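Local atomic coordinates of acyl-CoA dehydrogenase (Bacillus subtilis, PDB entry 5LNX), a protein that catalyses the FAD-dependent oxidation of a 2,3-saturated acyl-CoA to the corresponding 2,3-dehydroacyl-CoA, passing the hydrogens to an acceptor. Residues A254-A259 and A284-R289; D63-I68 and H299-H304. One frame throughout, in Å; residues are numbered along the deposited sequence.

Contact 1: A254-A259 and A284-R289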
loop_
_atom_site.group_PDB
_atom_site.type_symbol
_atom_site.label_atom_id
_atom_site.label_comp_id
_atom_site.label_asym_id
_atom_site.label_seq_id
_atom_site.Cartn_x
_atom_site.Cartn_y
_atom_site.Cartn_z
ATOM N N ALA D 254 1.558 -3.978 21.040
ATOM C CA ALA D 254 2.869 -3.712 21.651
ATOM C C ALA D 254 3.635 -2.695 20.820
ATOM O O ALA D 254 4.214 -1.742 21.354
ATOM C CB ALA D 254 3.672 -5.002 21.772
ATOM N N ALA D 255 3.672 -2.907 19.519
ATOM C CA ALA D 255 4.330 -1.923 18.631
ATOM C C ALA D 255 3.756 -0.520 18.853
ATOM O O ALA D 255 4.488 0.454 18.939
ATOM C CB ALA D 255 4.169 -2.316 17.171
ATOM N N LEU D 256 2.426 -0.442 18.903
ATOM C CA LEU D 256 1.728 0.823 19.013
ATOM C C LEU D 256 2.025 1.536 20.346
ATOM O O LEU D 256 2.492 2.674 20.372
ATOM C CB LEU D 256 0.231 0.585 18.875
ATOM C CG LEU D 256 -0.651 1.796 19.172
ATOM C CD1 LEU D 256 -0.448 2.873 18.107
ATOM C CD2 LEU D 256 -2.108 1.367 19.255
ATOM N N GLU D 257 1.762 0.830 21.433
ATOM C CA GLU D 257 1.918 1.380 22.770
ATOM C C GLU D 257 3.354 1.875 23.008
ATOM O O GLU D 257 3.561 3.014 23.469
ATOM C CB GLU D 257 1.462 0.368 23.810
ATOM C CG GLU D 257 -0.043 0.058 23.583
ATOM C CD GLU D 257 -1.039 0.963 24.297
ATOM O OE1 GLU D 257 -1.076 0.945 25.533
ATOM O OE2 GLU D 257 -1.893 1.600 23.637
ATOM N N HIS D 258 4.329 1.063 22.621
ATOM C CA HIS D 258 5.720 1.466 22.721
ATOM C C HIS D 258 5.969 2.708 21.878
ATOM O O HIS D 258 6.616 3.673 22.332
ATOM C CB HIS D 258 6.659 0.355 22.257
ATOM C CG HIS D 258 6.889 -0.718 23.271
ATOM N ND1 HIS D 258 6.107 -1.850 23.347
ATOM C CD2 HIS D 258 7.823 -0.839 24.241
ATOM C CE1 HIS D 258 6.551 -2.620 24.326
ATOM N NE2 HIS D 258 7.594 -2.033 24.879
ATOM N N ALA D 259 5.447 2.678 20.650
ATOM C CA ALA D 259 5.656 3.760 19.682
ATOM C C ALA D 259 5.073 5.114 20.142
ATOM O O ALA D 259 5.626 6.165 19.842
ATOM C CB ALA D 259 5.065 3.385 18.336
ATOM N N ALA D 284 -1.791 6.623 14.194
ATOM C CA ALA D 284 -3.255 6.602 14.032
ATOM C C ALA D 284 -3.660 5.433 13.145
ATOM O O ALA D 284 -4.561 4.660 13.460
ATOM C CB ALA D 284 -3.732 7.897 13.426
ATOM N N ASP D 285 -2.958 5.314 12.045
ATOM C CA ASP D 285 -3.063 4.163 11.173
ATOM C C ASP D 285 -2.865 2.855 11.943
ATOM O O ASP D 285 -3.627 1.903 11.761
ATOM C CB ASP D 285 -2.046 4.291 10.039
ATOM C CG ASP D 285 -2.464 5.316 9.008
ATOM O OD1 ASP D 285 -3.637 5.782 9.053
ATOM O OD2 ASP D 285 -1.637 5.670 8.155
ATOM N N MET D 286 -1.831 2.818 12.787
ATOM C CA MET D 286 -1.522 1.624 13.582
ATOM C C MET D 286 -2.710 1.298 14.456
ATOM O O MET D 286 -3.156 0.154 14.547
ATOM C CB MET D 286 -0.279 1.829 14.461
ATOM C CG MET D 286 1.043 1.575 13.744
ATOM S SD MET D 286 2.507 2.260 14.555
ATOM C CE MET D 286 2.848 0.996 15.760
ATOM N N ALA D 287 -3.203 2.320 15.131
ATOM C CA ALA D 287 -4.321 2.173 16.072
ATOM C C ALA D 287 -5.594 1.716 15.370
ATOM O O ALA D 287 -6.354 0.935 15.927
ATOM C CB ALA D 287 -4.555 3.493 16.805
ATOM N N THR D 288 -5.824 2.245 14.166
ATOM C CA THR D 288 -7.049 2.004 13.369
ATOM C C THR D 288 -7.096 0.564 12.814
ATOM O O THR D 288 -8.135 -0.117 12.836
ATOM C CB THR D 288 -7.151 2.992 12.165
ATOM O OG1 THR D 288 -7.363 4.343 12.628
ATOM C CG2 THR D 288 -8.297 2.622 11.236
ATOM N N ARG D 289 -5.959 0.124 12.308
ATOM C CA ARG D 289 -5.813 -1.222 11.781
ATOM C C ARG D 289 -5.845 -2.238 12.931
ATOM O O ARG D 289 -6.101 -3.430 12.734
ATOM C CB ARG D 289 -4.479 -1.362 10.989
ATOM C CG ARG D 289 -4.137 -0.503 9.764
ATOM C CD ARG D 289 -5.266 -0.338 8.753
ATOM N NE ARG D 289 -5.087 -1.039 7.467
ATOM C CZ ARG D 289 -5.551 -0.628 6.281
ATOM N NH1 ARG D 289 -6.200 0.531 6.137
ATOM N NH2 ARG D 289 -5.352 -1.399 5.219
#
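Leu256 and Met286 reach across from facing helices and slide past each other in opposite directions, each ending on the other's base. CG of Leu256 lies anti to the backbone N (chi1 171°), which sends its two methyls over the segment 284-289 of helix 277-305. There CD1 rests 3.8 Å from CB of Met286, and CD2 sits 4.0 Å from CA of Ala287. In return the methionine chain bends at chi3 (83°) and lays its terminal methyl, CE, against the backbone of Leu256. Ala255 and Ala259, one turn apart, flank that methyl; their small side chains leave room for it, with Ala255 CB 3.8 Å from Met286 CE. An alanine in place of Leu256 would probably open a gap over Met286 CB and Ala287 and leave the base of the methionine chain less well held. Behind this face, His258 ND1 donates to Ala254 O at 2.8 Å, while the backbone N of His258 reaches the same oxygen from the opposite face of its plane. Ala259 also packs on Ile335, a residue of an FAD pocket, and Asp285 forms a salt bridge with Arg368 of the second subunit. The segments run at 147°, roughly antiparallel, an apolar packing of neighbouring helices characteristic of the C-terminal helical bundle of acyl-CoA dehydrogenases.

Contact 2: D63-I68 and H299-H304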
loop_
_atom_site.group_PDB
_atom_site.type_symbol
_atom_site.label_atom_id
_atom_site.label_comp_id
_atom_site.label_asym_id
_atom_site.label_seq_id
_atom_site.Cartn_x
_atom_site.Cartn_y
_atom_site.Cartn_z
ATOM N N ASP D 63 -14.388 -20.744 27.977
ATOM C CA ASP D 63 -14.788 -20.728 26.577
ATOM C C ASP D 63 -13.656 -20.228 25.670
ATOM O O ASP D 63 -12.543 -19.937 26.112
ATOM C CB ASP D 63 -16.087 -19.915 26.377
ATOM C CG ASP D 63 -15.871 -18.394 26.497
ATOM O OD1 ASP D 63 -16.608 -17.633 25.826
ATOM O OD2 ASP D 63 -14.945 -17.957 27.215
ATOM N N VAL D 64 -13.955 -20.146 24.385
ATOM C CA VAL D 64 -12.928 -19.946 23.375
ATOM C C VAL D 64 -12.532 -18.461 23.256
ATOM O O VAL D 64 -11.388 -18.135 22.942
ATOM C CB VAL D 64 -13.364 -20.602 22.064
ATOM C CG1 VAL D 64 -14.552 -19.900 21.499
ATOM C CG2 VAL D 64 -12.248 -20.709 21.033
ATOM N N VAL D 65 -13.474 -17.560 23.496
ATOM C CA VAL D 65 -13.153 -16.123 23.588
ATOM C C VAL D 65 -12.133 -15.857 24.714
ATOM O O VAL D 65 -11.082 -15.281 24.481
ATOM C CB VAL D 65 -14.417 -15.278 23.815
ATOM C CG1 VAL D 65 -14.069 -13.835 24.196
ATOM C CG2 VAL D 65 -15.284 -15.302 22.567
ATOM N N SER D 66 -12.427 -16.357 25.910
ATOM C CA SER D 66 -11.495 -16.277 27.040
ATOM C C SER D 66 -10.094 -16.813 26.707
ATOM O O SER D 66 -9.076 -16.261 27.135
ATOM C CB SER D 66 -12.048 -17.058 28.217
ATOM O OG SER D 66 -13.327 -16.591 28.593
ATOM N N TYR D 67 -10.069 -17.913 25.964
ATOM C CA TYR D 67 -8.834 -18.569 25.582
ATOM C C TYR D 67 -8.041 -17.714 24.600
ATOM O O TYR D 67 -6.832 -17.551 24.728
ATOM C CB TYR D 67 -9.150 -19.941 24.961
ATOM C CG TYR D 67 -8.053 -20.473 24.055
ATOM C CD1 TYR D 67 -6.823 -20.847 24.572
ATOM C CD2 TYR D 67 -8.255 -20.575 22.692
ATOM C CE1 TYR D 67 -5.823 -21.331 23.755
ATOM C CE2 TYR D 67 -7.263 -21.041 21.859
ATOM C CZ TYR D 67 -6.049 -21.435 22.395
ATOM O OH TYR D 67 -5.053 -21.900 21.558
ATOM N N ILE D 68 -8.719 -17.271 23.563
ATOM C CA ILE D 68 -8.113 -16.442 22.516
ATOM C C ILE D 68 -7.679 -15.132 23.124
ATOM O O ILE D 68 -6.619 -14.599 22.813
ATOM C CB ILE D 68 -9.116 -16.133 21.403
ATOM C CG1 ILE D 68 -8.922 -17.076 20.224
ATOM C CG2 ILE D 68 -8.664 -14.982 20.512
ATOM C CD1 ILE D 68 -9.259 -18.549 20.118
ATOM N N HIS D 299 -14.812 -11.658 16.740
ATOM C CA HIS D 299 -16.037 -12.105 16.087
ATOM C C HIS D 299 -15.861 -13.527 15.516
ATOM O O HIS D 299 -16.772 -14.359 15.575
ATOM C CB HIS D 299 -16.455 -11.142 14.976
ATOM C CG HIS D 299 -17.627 -11.619 14.178
ATOM N ND1 HIS D 299 -18.853 -11.878 14.747
ATOM C CD2 HIS D 299 -17.760 -11.895 12.858
ATOM C CE1 HIS D 299 -19.695 -12.288 13.814
ATOM N NE2 HIS D 299 -19.059 -12.305 12.658
ATOM N N ALA D 300 -14.684 -13.779 14.956
ATOM C CA ALA D 300 -14.300 -15.115 14.493
ATOM C C ALA D 300 -14.362 -16.138 15.627
ATOM O O ALA D 300 -14.819 -17.275 15.440
ATOM C CB ALA D 300 -12.902 -15.086 13.900
ATOM N N ALA D 301 -13.870 -15.732 16.791
ATOM C CA ALA D 301 -13.830 -16.600 17.976
ATOM C C ALA D 301 -15.207 -16.736 18.628
ATOM O O ALA D 301 -15.505 -17.732 19.280
ATOM C CB ALA D 301 -12.835 -16.071 18.988
ATOM N N ASP D 302 -16.026 -15.707 18.455
ATOM C CA ASP D 302 -17.407 -15.697 18.937
ATOM C C ASP D 302 -18.294 -16.611 18.074
ATOM O O ASP D 302 -19.275 -17.192 18.553
ATOM C CB ASP D 302 -17.942 -14.257 18.929
ATOM C CG ASP D 302 -19.369 -14.145 19.447
ATOM O OD1 ASP D 302 -19.733 -14.809 20.451
ATOM O OD2 ASP D 302 -20.139 -13.379 18.821
ATOM N N LEU D 303 -17.967 -16.691 16.791
ATOM C CA LEU D 303 -18.660 -17.598 15.864
ATOM C C LEU D 303 -18.373 -19.030 16.265
ATOM O O LEU D 303 -19.281 -19.831 16.447
ATOM C CB LEU D 303 -18.197 -17.381 14.414
ATOM C CG LEU D 303 -18.843 -16.224 13.648
ATOM C CD1 LEU D 303 -18.068 -16.063 12.344
ATOM C CD2 LEU D 303 -20.322 -16.422 13.358
ATOM N N HIS D 304 -17.098 -19.314 16.453
ATOM C CA HIS D 304 -16.673 -20.629 16.858
ATOM C C HIS D 304 -17.240 -21.039 18.214
ATOM O O HIS D 304 -17.573 -22.206 18.451
ATOM C CB HIS D 304 -15.153 -20.765 16.870
ATOM C CG HIS D 304 -14.738 -22.197 16.862
ATOM N ND1 HIS D 304 -14.621 -22.899 15.682
ATOM C CD2 HIS D 304 -14.693 -23.120 17.851
ATOM C CE1 HIS D 304 -14.414 -24.176 15.949
ATOM N NE2 HIS D 304 -14.451 -24.336 17.258
#
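Asp63 OD2 is gripped by two donors of one residue, Ser66: its hydroxyl, OG, donates nearly along the carboxylate C-O axis, and its backbone N approaches from above the carboxylate plane at 3.3 Å. Asp63 is thus the N-cap of helix 64-77, a place that suits aspartate because its acceptor oxygen can satisfy an amide left bare in the first turn, and its negative charge would probably interact favourably with the positive N-terminal end of the helix dipole. Gln7 NE2 adds a weak bond to the same oxygen. The capped helix, in the N-terminal domain, lies roughly antiparallel (145°) on helix 277-305 of the C-terminal domain, so the contact joins two domains of the acyl-CoA dehydrogenase fold. Ala301 is the hub of the interface, its small side chain letting Val65 come within 5.7 Å, CA to CA. Branching at CB puts carbon bulk near the valine and isoleucine backbones, filling the space beside this alanine: Val65 CG2 stands 4.4 Å from Ala301 CB. Val64 and Ile68 also touch helix 229-265, at Val239 and Ile242 respectively, which places them where three helices meet. Val64 lays its CG1 methyl over the Ala301 carbonyl, while Ile68 brings CG1 to within 4.2 Å of Ala301 CB.

Both contacts are buried and both use helix 277-305. Contact 1 joins it to helix 229-265, its neighbour in sequence, within the C-terminal domain; contact 2 joins it to a helix of the N-terminal domain and closes a chain loop inside which contact 1 is nested. The centre of contact 2 lies about 15 Å from the centre of the chain, that of contact 1 about 22 Å. Contact 1 interlocks one flexible methionine and one leucine among alanines, near an FAD and where Asp285 meets Arg368 of the second subunit; contact 2, a domain junction within one chain, sets branched residues around one alanine beside a capped helix start.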